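Local coordinates for protein uronate isomerase (Bacillus halodurans C-125, PDB 3HK9) that probably isomerises D-glucuronate and related uronic acids to their keto sugars, binding zinc and D-glucuronic acid in its active site, at residues Met25-Phe30 with Gln352-Arg357; Pro21-His26 with Val137-Met142; Leu45-Tyr50 with Glu73-Ile78; Ala256-Val261 with Gly323-Met328. All coordinates share one frame; numbering follows the deposited sequence.

Interaction 1: residues Met25-Phe30 with Gln352-Arg357. With ZN (zinc ion), chain P; REL (D-glucuronic acid), chain M.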
# COMPACT_ATOMS: atom_id res chain seq x y z
N MET A 25 -46.15 35.43 -25.17
CA MET A 25 -46.76 35.49 -26.49
C MET A 25 -47.31 34.24 -27.17
O MET A 25 -47.72 34.29 -28.33
CB MET A 25 -45.85 36.28 -27.45
CG MET A 25 -44.40 35.85 -27.50
SD MET A 25 -44.16 34.37 -28.46
CE MET A 25 -44.50 34.98 -30.12
N HIS A 26 -47.32 33.11 -26.47
CA HIS A 26 -47.91 31.87 -26.97
C HIS A 26 -48.20 30.90 -25.83
O HIS A 26 -47.28 30.40 -25.18
CB HIS A 26 -47.06 31.14 -28.02
CG HIS A 26 -47.67 29.83 -28.47
ND1 HIS A 26 -48.95 29.75 -28.97
CD2 HIS A 26 -47.20 28.56 -28.44
CE1 HIS A 26 -49.24 28.48 -29.23
NE2 HIS A 26 -48.20 27.74 -28.91
N THR A 27 -49.48 30.66 -25.60
CA THR A 27 -49.94 29.76 -24.54
C THR A 27 -51.23 29.11 -25.01
O THR A 27 -51.80 29.48 -26.04
CB THR A 27 -50.28 30.53 -23.26
OG1 THR A 27 -51.54 31.20 -23.43
CG2 THR A 27 -49.20 31.57 -22.93
N HIS A 28 -51.69 28.13 -24.24
CA HIS A 28 -52.94 27.44 -24.53
C HIS A 28 -53.86 27.69 -23.34
O HIS A 28 -54.63 26.82 -22.92
CB HIS A 28 -52.68 25.95 -24.73
CG HIS A 28 -51.91 25.66 -25.98
ND1 HIS A 28 -52.49 25.66 -27.23
CD2 HIS A 28 -50.59 25.44 -26.18
CE1 HIS A 28 -51.56 25.46 -28.14
NE2 HIS A 28 -50.40 25.32 -27.53
N LEU A 29 -53.75 28.90 -22.80
CA LEU A 29 -54.58 29.32 -21.67
C LEU A 29 -55.68 30.22 -22.22
O LEU A 29 -55.57 30.75 -23.33
CB LEU A 29 -53.73 30.08 -20.65
CG LEU A 29 -52.49 29.34 -20.13
CD1 LEU A 29 -51.71 30.25 -19.18
CD2 LEU A 29 -52.92 28.06 -19.42
N PHE A 30 -56.74 30.40 -21.45
CA PHE A 30 -57.86 31.24 -21.87
C PHE A 30 -58.27 32.14 -20.72
O PHE A 30 -58.16 31.75 -19.56
CB PHE A 30 -59.05 30.35 -22.26
CG PHE A 30 -58.76 29.39 -23.37
CD1 PHE A 30 -58.93 29.76 -24.70
CD2 PHE A 30 -58.30 28.10 -23.09
CE1 PHE A 30 -58.64 28.88 -25.74
CE2 PHE A 30 -58.00 27.20 -24.12
CZ PHE A 30 -58.18 27.59 -25.45
N GLN A 352 -38.28 33.42 -25.19
CA GLN A 352 -39.16 32.35 -24.72
C GLN A 352 -40.66 32.65 -24.63
O GLN A 352 -41.10 33.80 -24.69
CB GLN A 352 -38.64 31.91 -23.34
CG GLN A 352 -39.33 30.70 -22.71
CD GLN A 352 -39.10 29.41 -23.46
OE1 GLN A 352 -39.44 29.29 -24.64
NE2 GLN A 352 -38.50 28.43 -22.79
N HIS A 353 -41.43 31.56 -24.53
CA HIS A 353 -42.88 31.60 -24.35
C HIS A 353 -43.14 30.36 -23.50
O HIS A 353 -42.32 29.44 -23.50
CB HIS A 353 -43.66 31.57 -25.68
CG HIS A 353 -43.57 30.27 -26.43
ND1 HIS A 353 -42.58 30.01 -27.34
CD2 HIS A 353 -44.38 29.18 -26.42
CE1 HIS A 353 -42.77 28.81 -27.87
NE2 HIS A 353 -43.86 28.29 -27.32
N SER A 354 -44.25 30.33 -22.76
CA SER A 354 -44.52 29.18 -21.90
C SER A 354 -45.21 28.02 -22.60
O SER A 354 -44.92 26.87 -22.31
CB SER A 354 -45.36 29.59 -20.71
OG SER A 354 -46.70 29.88 -21.11
N ASP A 355 -46.15 28.34 -23.49
CA ASP A 355 -46.91 27.31 -24.20
C ASP A 355 -47.77 26.62 -23.13
O ASP A 355 -48.14 25.45 -23.27
CB ASP A 355 -45.96 26.28 -24.83
CG ASP A 355 -46.47 25.75 -26.15
OD1 ASP A 355 -47.70 25.70 -26.36
OD2 ASP A 355 -45.63 25.36 -26.99
N ALA A 356 -48.09 27.34 -22.06
CA ALA A 356 -48.87 26.75 -20.98
C ALA A 356 -50.22 26.20 -21.43
O ALA A 356 -50.96 26.84 -22.18
CB ALA A 356 -49.07 27.77 -19.86
N ARG A 357 -50.52 24.99 -20.97
CA ARG A 357 -51.78 24.32 -21.26
C ARG A 357 -52.56 24.30 -19.95
O ARG A 357 -53.79 24.20 -19.94
CB ARG A 357 -51.55 22.90 -21.76
CG ARG A 357 -51.25 22.79 -23.25
CD ARG A 357 -51.05 21.35 -23.67
NE ARG A 357 -51.04 21.19 -25.13
CZ ARG A 357 -52.11 21.28 -25.90
NH1 ARG A 357 -53.30 21.52 -25.36
NH2 ARG A 357 -52.01 21.11 -27.21
ZN ZN P . -48.46 25.61 -28.43
O6A REL M . -49.04 23.77 -32.15
C6 REL M . -48.92 24.17 -30.95
O6B REL M . -49.35 25.25 -30.51
C5 REL M . -48.18 23.23 -30.00
O5 REL M . -47.48 24.04 -29.04
C4 REL M . -49.12 22.26 -29.23
O4 REL M . -49.78 21.45 -30.24
C3 REL M . -48.41 21.32 -28.22
O3 REL M . -49.29 20.27 -27.75
C2 REL M . -47.86 22.11 -27.02
O2 REL M . -48.67 21.97 -25.86
C1 REL M . -46.42 21.68 -26.70
O1 REL M . -45.61 22.47 -26.21
O HOH W 1 -43.13 35.45 -24.78
O HOH W 2 -56.03 26.14 -20.34
O HOH W 3 -55.16 23.82 -22.40
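His-26 and His-28 from one loop and Asp-355 from the other close on a single zinc ion. His-26 NE2 and Asp-355 OD1 each stand 2.2 Å from it, His-28 NE2 joins them, and O6B and O5 of the D-glucuronic acid bring the count to five. The His-28 ring and the Asp-355 carboxylate run alongside each other, planes only 20° apart. This fits the amidohydrolase pattern: an HxH pair after the first barrel strand and an aspartate after the last. His-353 NE2 makes a weak hydrogen bond to Asp-355 OD2, a second-shell hold on the carboxylate. Hydrogen bonds keep the backbones in step: Asp-355 N donates to His-26 O at 2.9 Å, and His-28 N donates to Ala-356 O. The Arg-357 chain, extended from CG to NE, stacks its guanidinium flat on the His-28 ring, centres 4.4 Å apart and planes at 2°. From there Arg-357 NE reaches O2 of the sugar at 2.6 Å, and its NH2 reaches O3 at 2.9 Å. Apolar packing is slight, Leu-29 CD1 meeting Ala-356 CB at 3.7 Å. Thr-27 OG1 bonds Val-141 O of strand 137-141, while Leu-29 and Ser-354 rest on Leu-362 of helix 361-386.

Interaction 2: residues Pro21-His26 with Val137-Met142. With ZN (zinc ion), chain P; REL (D-glucuronic acid), chain M.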
# COMPACT_ATOMS: atom_id res chain seq x y z
N PRO A 21 -41.94 42.26 -15.77
CA PRO A 21 -43.23 41.61 -16.05
C PRO A 21 -43.15 40.93 -17.41
O PRO A 21 -42.63 41.50 -18.38
CB PRO A 21 -44.21 42.78 -16.03
CG PRO A 21 -43.59 43.71 -15.03
CD PRO A 21 -42.13 43.68 -15.44
N VAL A 22 -43.68 39.72 -17.49
CA VAL A 22 -43.63 38.94 -18.71
C VAL A 22 -44.86 38.99 -19.61
O VAL A 22 -46.00 38.96 -19.15
CB VAL A 22 -43.38 37.44 -18.39
CG1 VAL A 22 -43.33 36.62 -19.68
CG2 VAL A 22 -42.08 37.28 -17.60
N THR A 23 -44.60 39.07 -20.92
CA THR A 23 -45.67 39.00 -21.90
C THR A 23 -45.41 37.62 -22.50
O THR A 23 -44.37 37.39 -23.14
CB THR A 23 -45.54 40.06 -23.02
OG1 THR A 23 -46.00 41.33 -22.54
CG2 THR A 23 -46.41 39.68 -24.21
N ASP A 24 -46.31 36.68 -22.23
CA ASP A 24 -46.20 35.30 -22.73
C ASP A 24 -46.90 35.27 -24.08
O ASP A 24 -48.13 35.08 -24.14
CB ASP A 24 -46.89 34.36 -21.75
CG ASP A 24 -46.41 32.95 -21.86
OD1 ASP A 24 -45.98 32.55 -22.97
OD2 ASP A 24 -46.46 32.23 -20.84
N MET A 25 -46.15 35.43 -25.17
CA MET A 25 -46.76 35.49 -26.49
C MET A 25 -47.31 34.24 -27.17
O MET A 25 -47.72 34.29 -28.33
CB MET A 25 -45.85 36.28 -27.45
CG MET A 25 -44.40 35.85 -27.50
SD MET A 25 -44.16 34.37 -28.46
CE MET A 25 -44.50 34.98 -30.12
N HIS A 26 -47.32 33.11 -26.47
CA HIS A 26 -47.91 31.87 -26.97
C HIS A 26 -48.20 30.90 -25.83
O HIS A 26 -47.28 30.40 -25.18
CB HIS A 26 -47.06 31.14 -28.02
CG HIS A 26 -47.67 29.83 -28.47
ND1 HIS A 26 -48.95 29.75 -28.97
CD2 HIS A 26 -47.20 28.56 -28.44
CE1 HIS A 26 -49.24 28.48 -29.23
NE2 HIS A 26 -48.20 27.74 -28.91
N VAL A 137 -46.38 37.48 -14.63
CA VAL A 137 -46.79 37.58 -16.04
C VAL A 137 -47.90 38.62 -16.14
O VAL A 137 -48.92 38.51 -15.47
CB VAL A 137 -47.35 36.23 -16.56
CG1 VAL A 137 -47.93 36.41 -17.95
CG2 VAL A 137 -46.25 35.17 -16.57
N SER A 138 -47.71 39.62 -16.99
CA SER A 138 -48.71 40.66 -17.15
C SER A 138 -49.68 40.42 -18.30
O SER A 138 -50.84 40.82 -18.24
CB SER A 138 -48.03 42.02 -17.34
OG SER A 138 -47.28 42.04 -18.54
N ASP A 139 -49.19 39.76 -19.35
CA ASP A 139 -50.00 39.52 -20.54
C ASP A 139 -49.87 38.10 -21.08
O ASP A 139 -48.76 37.59 -21.25
CB ASP A 139 -49.62 40.52 -21.63
CG ASP A 139 -49.88 41.95 -21.21
OD1 ASP A 139 -51.01 42.43 -21.44
OD2 ASP A 139 -48.97 42.58 -20.64
N VAL A 140 -51.01 37.48 -21.37
CA VAL A 140 -51.05 36.12 -21.88
C VAL A 140 -51.69 36.04 -23.26
O VAL A 140 -52.85 36.45 -23.45
CB VAL A 140 -51.85 35.20 -20.94
CG1 VAL A 140 -51.89 33.78 -21.50
CG2 VAL A 140 -51.23 35.21 -19.55
N VAL A 141 -50.95 35.53 -24.23
CA VAL A 141 -51.49 35.36 -25.57
C VAL A 141 -52.03 33.94 -25.66
O VAL A 141 -51.34 32.97 -25.33
CB VAL A 141 -50.41 35.57 -26.65
CG1 VAL A 141 -50.97 35.17 -28.02
CG2 VAL A 141 -49.96 37.02 -26.67
N MET A 142 -53.28 33.83 -26.09
CA MET A 142 -53.95 32.54 -26.21
C MET A 142 -53.80 32.01 -27.63
O MET A 142 -53.23 32.67 -28.50
CB MET A 142 -55.45 32.69 -25.93
CG MET A 142 -55.84 33.47 -24.69
SD MET A 142 -57.66 33.75 -24.58
CE MET A 142 -57.83 35.17 -25.68
ZN ZN P . -48.46 25.61 -28.43
O6A REL M . -49.04 23.77 -32.15
C6 REL M . -48.92 24.17 -30.95
O6B REL M . -49.35 25.25 -30.51
C5 REL M . -48.18 23.23 -30.00
O5 REL M . -47.48 24.04 -29.04
C4 REL M . -49.12 22.26 -29.23
O4 REL M . -49.78 21.45 -30.24
C3 REL M . -48.41 21.32 -28.22
O3 REL M . -49.29 20.27 -27.75
C2 REL M . -47.86 22.11 -27.02
O2 REL M . -48.67 21.97 -25.86
C1 REL M . -46.42 21.68 -26.70
O1 REL M . -45.61 22.47 -26.21
O HOH W 4 -45.21 43.03 -19.74
O HOH W 5 -50.95 31.87 -29.38
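Val-22 O takes two backbone donors, Ser-138 N at 2.8 Å and Asp-139 N at 3.3 Å, and so marks a beta bulge: the pairing slips by one residue between Val-22 with Val-137 and Thr-23 with Asp-139. Beyond it the register is regular, with Asp-24 N bonded to Asp-139 O at 2.8 Å and Val-141 N to Asp-24 O at 2.9 Å. Strands 22-24 and 137-141 are parallel, 16° apart, consistent with the first strands of an amidohydrolase barrel. Val-22 and Val-137 share a face packed against Trp-366 of helix 361-386; Thr-23 and Asp-139 share the other, under Trp-409 and Phe-408 of helix 393-412. Ser-138 OG sits between its own backbone N and carbonyl carbon (chi1 64°), a turn that lets it donate to Asp-139 OD2 at 2.7 Å while accepting a hydrogen bond from a water that also reaches Pro-21 O weakly. With an alanine here, Asp-139 OD2 would probably lose this hydrogen-bond donor, and that water its stronger anchor. Val-141 CG1 lies against Met-25 O, and a second water, 2.9 Å from His-26 ND1 and 2.6 Å from Met-142 O, ties the zinc-bound ring to the chain just after strand 137-141.

Interaction 3: residues Leu45-Tyr50 with Glu73-Ile78. With REL (D-glucuronic acid), chain M; CO3 (carbonate ion), chain N.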
# COMPACT_ATOMS: atom_id res chain seq x y z
N LEU A 45 -52.10 19.55 -13.88
CA LEU A 45 -50.65 19.61 -14.02
C LEU A 45 -50.09 18.22 -14.26
O LEU A 45 -49.30 18.01 -15.18
CB LEU A 45 -50.00 20.18 -12.76
CG LEU A 45 -50.14 21.68 -12.49
CD1 LEU A 45 -49.44 22.02 -11.19
CD2 LEU A 45 -49.55 22.48 -13.65
N LEU A 46 -50.51 17.27 -13.43
CA LEU A 46 -50.03 15.90 -13.53
C LEU A 46 -50.45 15.19 -14.82
O LEU A 46 -49.77 14.27 -15.27
CB LEU A 46 -50.49 15.10 -12.31
CG LEU A 46 -49.77 15.42 -11.00
CD1 LEU A 46 -50.46 14.73 -9.83
CD2 LEU A 46 -48.31 14.97 -11.10
N THR A 47 -51.56 15.63 -15.42
CA THR A 47 -52.04 15.00 -16.65
C THR A 47 -51.68 15.77 -17.92
O THR A 47 -52.24 15.52 -18.99
CB THR A 47 -53.58 14.76 -16.59
OG1 THR A 47 -54.26 15.99 -16.29
CG2 THR A 47 -53.90 13.74 -15.50
N TYR A 48 -50.74 16.70 -17.79
CA TYR A 48 -50.24 17.48 -18.93
C TYR A 48 -49.77 16.37 -19.88
O TYR A 48 -49.23 15.36 -19.42
CB TYR A 48 -49.06 18.33 -18.44
CG TYR A 48 -48.32 19.17 -19.45
CD1 TYR A 48 -48.99 19.90 -20.43
CD2 TYR A 48 -46.93 19.33 -19.34
CE1 TYR A 48 -48.29 20.79 -21.27
CE2 TYR A 48 -46.24 20.21 -20.17
CZ TYR A 48 -46.92 20.94 -21.12
OH TYR A 48 -46.22 21.85 -21.89
N HIS A 49 -49.97 16.52 -21.19
CA HIS A 49 -49.59 15.43 -22.09
C HIS A 49 -48.11 15.05 -22.08
O HIS A 49 -47.76 13.92 -22.44
CB HIS A 49 -50.13 15.67 -23.51
CG HIS A 49 -49.41 16.72 -24.31
ND1 HIS A 49 -48.22 16.47 -24.96
CD2 HIS A 49 -49.78 17.97 -24.67
CE1 HIS A 49 -47.89 17.53 -25.68
NE2 HIS A 49 -48.82 18.45 -25.53
N TYR A 50 -47.24 15.97 -21.64
CA TYR A 50 -45.81 15.67 -21.57
C TYR A 50 -45.63 14.51 -20.59
O TYR A 50 -44.80 13.62 -20.82
CB TYR A 50 -45.02 16.87 -21.03
CG TYR A 50 -44.74 17.99 -22.02
CD1 TYR A 50 -45.68 18.36 -22.99
CD2 TYR A 50 -43.55 18.72 -21.95
CE1 TYR A 50 -45.45 19.44 -23.87
CE2 TYR A 50 -43.31 19.80 -22.82
CZ TYR A 50 -44.25 20.15 -23.77
OH TYR A 50 -43.99 21.20 -24.63
N GLU A 73 -57.74 9.55 -11.21
CA GLU A 73 -57.02 8.29 -11.34
C GLU A 73 -55.75 8.42 -12.19
O GLU A 73 -54.71 7.84 -11.86
CB GLU A 73 -57.92 7.21 -11.94
CG GLU A 73 -59.05 6.76 -11.03
CD GLU A 73 -59.91 5.67 -11.65
OE1 GLU A 73 -60.49 5.90 -12.73
OE2 GLU A 73 -59.99 4.57 -11.06
N GLN A 74 -55.84 9.17 -13.28
CA GLN A 74 -54.69 9.37 -14.16
C GLN A 74 -53.59 10.10 -13.40
O GLN A 74 -52.42 9.75 -13.51
CB GLN A 74 -55.11 10.17 -15.40
CG GLN A 74 -56.23 9.52 -16.21
CD GLN A 74 -56.72 10.38 -17.36
OE1 GLN A 74 -56.91 11.59 -17.21
NE2 GLN A 74 -56.96 9.77 -18.51
N ALA A 75 -53.98 11.11 -12.63
CA ALA A 75 -53.03 11.89 -11.84
C ALA A 75 -52.36 11.04 -10.76
O ALA A 75 -51.16 11.18 -10.51
CB ALA A 75 -53.74 13.09 -11.21
N ASP A 76 -53.13 10.18 -10.11
CA ASP A 76 -52.55 9.33 -9.07
C ASP A 76 -51.53 8.38 -9.69
O ASP A 76 -50.45 8.16 -9.14
CB ASP A 76 -53.63 8.49 -8.36
CG ASP A 76 -54.64 9.35 -7.61
OD1 ASP A 76 -54.22 10.34 -6.97
OD2 ASP A 76 -55.84 9.02 -7.66
N LEU A 77 -51.89 7.82 -10.84
CA LEU A 77 -51.00 6.90 -11.53
C LEU A 77 -49.68 7.57 -11.90
O LEU A 77 -48.60 7.05 -11.61
CB LEU A 77 -51.67 6.35 -12.79
CG LEU A 77 -50.81 5.44 -13.66
CD1 LEU A 77 -50.44 4.18 -12.89
CD2 LEU A 77 -51.56 5.09 -14.94
N ILE A 78 -49.76 8.73 -12.54
CA ILE A 78 -48.57 9.45 -12.96
C ILE A 78 -47.69 9.86 -11.78
O ILE A 78 -46.46 9.76 -11.84
CB ILE A 78 -48.95 10.69 -13.80
CG1 ILE A 78 -49.50 10.21 -15.15
CG2 ILE A 78 -47.73 11.60 -14.00
CD1 ILE A 78 -50.01 11.30 -16.05
O6A REL M . -49.04 23.77 -32.15
C6 REL M . -48.92 24.17 -30.95
O6B REL M . -49.35 25.25 -30.51
C5 REL M . -48.18 23.23 -30.00
O5 REL M . -47.48 24.04 -29.04
C4 REL M . -49.12 22.26 -29.23
O4 REL M . -49.78 21.45 -30.24
C3 REL M . -48.41 21.32 -28.22
O3 REL M . -49.29 20.27 -27.75
C2 REL M . -47.86 22.11 -27.02
O2 REL M . -48.67 21.97 -25.86
C1 REL M . -46.42 21.68 -26.70
O1 REL M . -45.61 22.47 -26.21
C CO3 N . -45.16 15.04 -25.93
O1 CO3 N . -44.13 14.22 -26.03
O2 CO3 N . -45.92 15.02 -24.88
O3 CO3 N . -45.34 15.96 -26.83
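Behind the wall of the sugar pocket, Leu-46 and Thr-47 rest on Ala-75, Ile-78 and Gln-74 of helix 71-84, and the chain just beyond carries His-49 and Tyr-50 inward to the ligand. Leu-46 comes down on the helix with CB and CD1 together, CD1 standing 3.9 Å from Ala-75 CB. Ile-78 closes from the side: its CD1 is pressed to 3.1 Å from Leu-46 O, and its CG2 lies 3.6 Å from the same oxygen, so two methyls crowd one carbonyl. The Thr-47 methyl, anti to the carbonyl carbon, crosses the Gln-74 chain at about a right angle, with CG2 3.8 Å from Gln-74 CB. Its hydroxyl turns back to Asp-43 O and Lys-71, and no hydrogen bond joins the two segments. Both belong to the helical insertion that fills the chain between barrel strands 22-24 and 137-141, and Thr-47 is where helix 42-46 gives way, Tyr-48 N still reaching Leu-45 O. Helix 49-55 follows, its first turn facing the ligands. His-49 NE2 shares a hydrogen bond with O3 of the D-glucuronic acid at 2.9 Å, either atom being a possible donor, while its ND1 donates to O2 of a carbonate at 2.7 Å. Tyr-50 OH donates to sugar O1 at 2.6 Å, and Tyr-50 CD1 lies over the rim of the His-49 ring. The carbonate, probably from the crystallisation liquor, is also bonded by Lys-315 and Arg-314 of the second subunit.

Interaction 4: residues Ala256-Val261 with Gly323-Met328. With REL (D-glucuronic acid), chain M; CO3 (carbonate ion), chain N.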
# COMPACT_ATOMS: atom_id res chain seq x y z
N ALA A 256 -47.53 34.07 -37.69
CA ALA A 256 -46.72 33.18 -36.86
C ALA A 256 -46.69 31.77 -37.44
O ALA A 256 -47.73 31.17 -37.67
CB ALA A 256 -47.26 33.15 -35.44
N MET A 257 -45.48 31.25 -37.66
CA MET A 257 -45.31 29.90 -38.20
C MET A 257 -44.50 29.07 -37.24
O MET A 257 -43.36 29.42 -36.92
CB MET A 257 -44.60 29.94 -39.56
CG MET A 257 -45.32 30.72 -40.65
SD MET A 257 -44.46 30.64 -42.25
CE MET A 257 -43.11 31.78 -41.96
N MET A 258 -45.08 27.98 -36.76
CA MET A 258 -44.39 27.10 -35.83
C MET A 258 -44.11 25.84 -36.65
O MET A 258 -45.00 25.01 -36.87
CB MET A 258 -45.28 26.84 -34.63
CG MET A 258 -45.98 28.10 -34.15
SD MET A 258 -46.25 28.14 -32.38
CE MET A 258 -47.72 27.20 -32.26
N ILE A 259 -42.86 25.72 -37.09
CA ILE A 259 -42.45 24.65 -37.99
C ILE A 259 -41.71 23.43 -37.48
O ILE A 259 -40.80 23.53 -36.66
CB ILE A 259 -41.61 25.25 -39.13
CG1 ILE A 259 -42.35 26.46 -39.72
CG2 ILE A 259 -41.32 24.20 -40.18
CD1 ILE A 259 -41.53 27.31 -40.68
N GLY A 260 -42.09 22.26 -38.00
CA GLY A 260 -41.41 21.03 -37.63
C GLY A 260 -42.20 19.95 -36.94
O GLY A 260 -41.64 18.90 -36.61
N VAL A 261 -43.49 20.17 -36.72
CA VAL A 261 -44.30 19.17 -36.04
C VAL A 261 -44.84 18.10 -37.01
O VAL A 261 -45.38 18.40 -38.07
CB VAL A 261 -45.48 19.83 -35.26
CG1 VAL A 261 -46.40 20.58 -36.20
CG2 VAL A 261 -46.25 18.78 -34.47
N GLY A 323 -39.13 31.97 -28.78
CA GLY A 323 -39.18 30.76 -27.98
C GLY A 323 -38.35 29.54 -28.30
O GLY A 323 -37.68 29.43 -29.34
N CYS A 324 -38.40 28.62 -27.33
CA CYS A 324 -37.74 27.32 -27.37
C CYS A 324 -38.97 26.43 -27.21
O CYS A 324 -39.38 26.07 -26.11
CB CYS A 324 -36.79 27.18 -26.18
SG CYS A 324 -35.51 28.48 -26.14
N TRP A 325 -39.55 26.13 -28.36
CA TRP A 325 -40.77 25.36 -28.47
C TRP A 325 -40.79 23.86 -28.25
O TRP A 325 -39.99 23.12 -28.84
CB TRP A 325 -41.37 25.67 -29.85
CG TRP A 325 -42.72 25.07 -30.13
CD1 TRP A 325 -43.78 24.99 -29.27
CD2 TRP A 325 -43.18 24.58 -31.40
NE1 TRP A 325 -44.88 24.48 -29.93
CE2 TRP A 325 -44.54 24.22 -31.23
CE3 TRP A 325 -42.58 24.40 -32.65
CZ2 TRP A 325 -45.32 23.71 -32.28
CZ3 TRP A 325 -43.35 23.88 -33.70
CH2 TRP A 325 -44.71 23.54 -33.50
N TRP A 326 -41.68 23.42 -27.36
CA TRP A 326 -41.92 22.01 -27.13
C TRP A 326 -40.72 21.14 -26.74
O TRP A 326 -40.27 21.16 -25.59
CB TRP A 326 -42.54 21.47 -28.42
CG TRP A 326 -43.52 20.36 -28.31
CD1 TRP A 326 -43.58 19.39 -27.35
CD2 TRP A 326 -44.51 20.03 -29.28
NE1 TRP A 326 -44.56 18.48 -27.67
CE2 TRP A 326 -45.14 18.85 -28.85
CE3 TRP A 326 -44.93 20.63 -30.48
CZ2 TRP A 326 -46.17 18.24 -29.57
CZ3 TRP A 326 -45.95 20.03 -31.19
CH2 TRP A 326 -46.56 18.85 -30.74
N PHE A 327 -40.23 20.36 -27.69
CA PHE A 327 -39.08 19.48 -27.44
C PHE A 327 -37.80 20.32 -27.32
O PHE A 327 -36.76 19.81 -26.92
CB PHE A 327 -38.97 18.45 -28.57
CG PHE A 327 -40.24 17.66 -28.78
CD1 PHE A 327 -40.81 16.93 -27.74
CD2 PHE A 327 -40.90 17.69 -30.01
CE1 PHE A 327 -42.02 16.24 -27.91
CE2 PHE A 327 -42.11 17.00 -30.20
CZ PHE A 327 -42.67 16.28 -29.14
N MET A 328 -37.89 21.60 -27.66
CA MET A 328 -36.76 22.52 -27.54
C MET A 328 -36.78 23.12 -26.13
O MET A 328 -35.77 23.65 -25.66
CB MET A 328 -36.88 23.67 -28.55
CG MET A 328 -36.79 23.27 -30.03
SD MET A 328 -35.15 22.68 -30.52
CE MET A 328 -35.32 20.94 -30.17
O6A REL M . -49.04 23.77 -32.15
C6 REL M . -48.92 24.17 -30.95
O6B REL M . -49.35 25.25 -30.51
C5 REL M . -48.18 23.23 -30.00
O5 REL M . -47.48 24.04 -29.04
C4 REL M . -49.12 22.26 -29.23
O4 REL M . -49.78 21.45 -30.24
C3 REL M . -48.41 21.32 -28.22
O3 REL M . -49.29 20.27 -27.75
C2 REL M . -47.86 22.11 -27.02
O2 REL M . -48.67 21.97 -25.86
C1 REL M . -46.42 21.68 -26.70
O1 REL M . -45.61 22.47 -26.21
C CO3 N . -45.16 15.04 -25.93
O1 CO3 N . -44.13 14.22 -26.03
O2 CO3 N . -45.92 15.02 -24.88
O3 CO3 N . -45.34 15.96 -26.83
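The sugar-binding end of the barrel meets a tryptophan pair here: Met-258 and Val-261 of strand 255-262 support Trp-325 and Trp-326, which lie in the loop between strand 319-321 and helix 331-345. Trp-325 is clamped between two neighbours. Met-258 CB makes a CH-pi contact over one face, 3.8 Å from the centroid of the six-membered ring, and Trp-326 CE3 lies over the rim of the opposite face. Met-258 SD adds an oblique Met-aromatic contact, 4.7 Å from the centroid of the five-membered ring, and the bent chain carries Met-258 CE on to O6B of the sugar, 3.1 Å away. With CG anti to the backbone N (chi1 -175°), the Trp-325 indole reaches the ligand edge-on, and NE1 donates to sugar O5, a zinc ligand, at 2.8 Å and nearly straight (172°). Such loops at the C-terminal ends of the strands carry the active site in barrels of this kind. Gly-260 makes the turn at phi 118°, where a CB would jam against the carbonyl of Ile-259. Next along, Val-261 crosses Trp-326 at about a right angle, CG2 meeting CZ3 at 3.5 Å. One face of Trp-326 bears C1 of the open-chain sugar, the other Phe-327 CE2, and its NE1 donates to carbonate O3 at 2.8 Å. Were Trp-326 cut back to an alanine, the sugar's C1 end would probably lose its flat support, the carbonate that N-H, and a gap would open between Val-261 and Phe-327. Phe-327 also packs on Val-311 of the second subunit.

How the interactions relate
From the N terminus, the chain leaves strand 22-24 and passes through the helical insertion before interaction 2 brings it back beside its start at 137-142. Interaction 3 closes a much shorter loop, 45-50 to 73-78, nested within that one. Interaction 4 follows in series, joining strand 255-262 to the loop at 323-328. Interaction 1 shares Met-25 and His-26 with interaction 2 and closes the longest loop, enclosing interactions 3 and 4 and bringing the last barrel loop to the first. The D-glucuronic acid touches all four. Around it Met-258 CE packs against His-26, Trp-325 against Asp-355, Arg-357 against His-49, and Tyr-50 against Trp-326, tying insertion and barrel together.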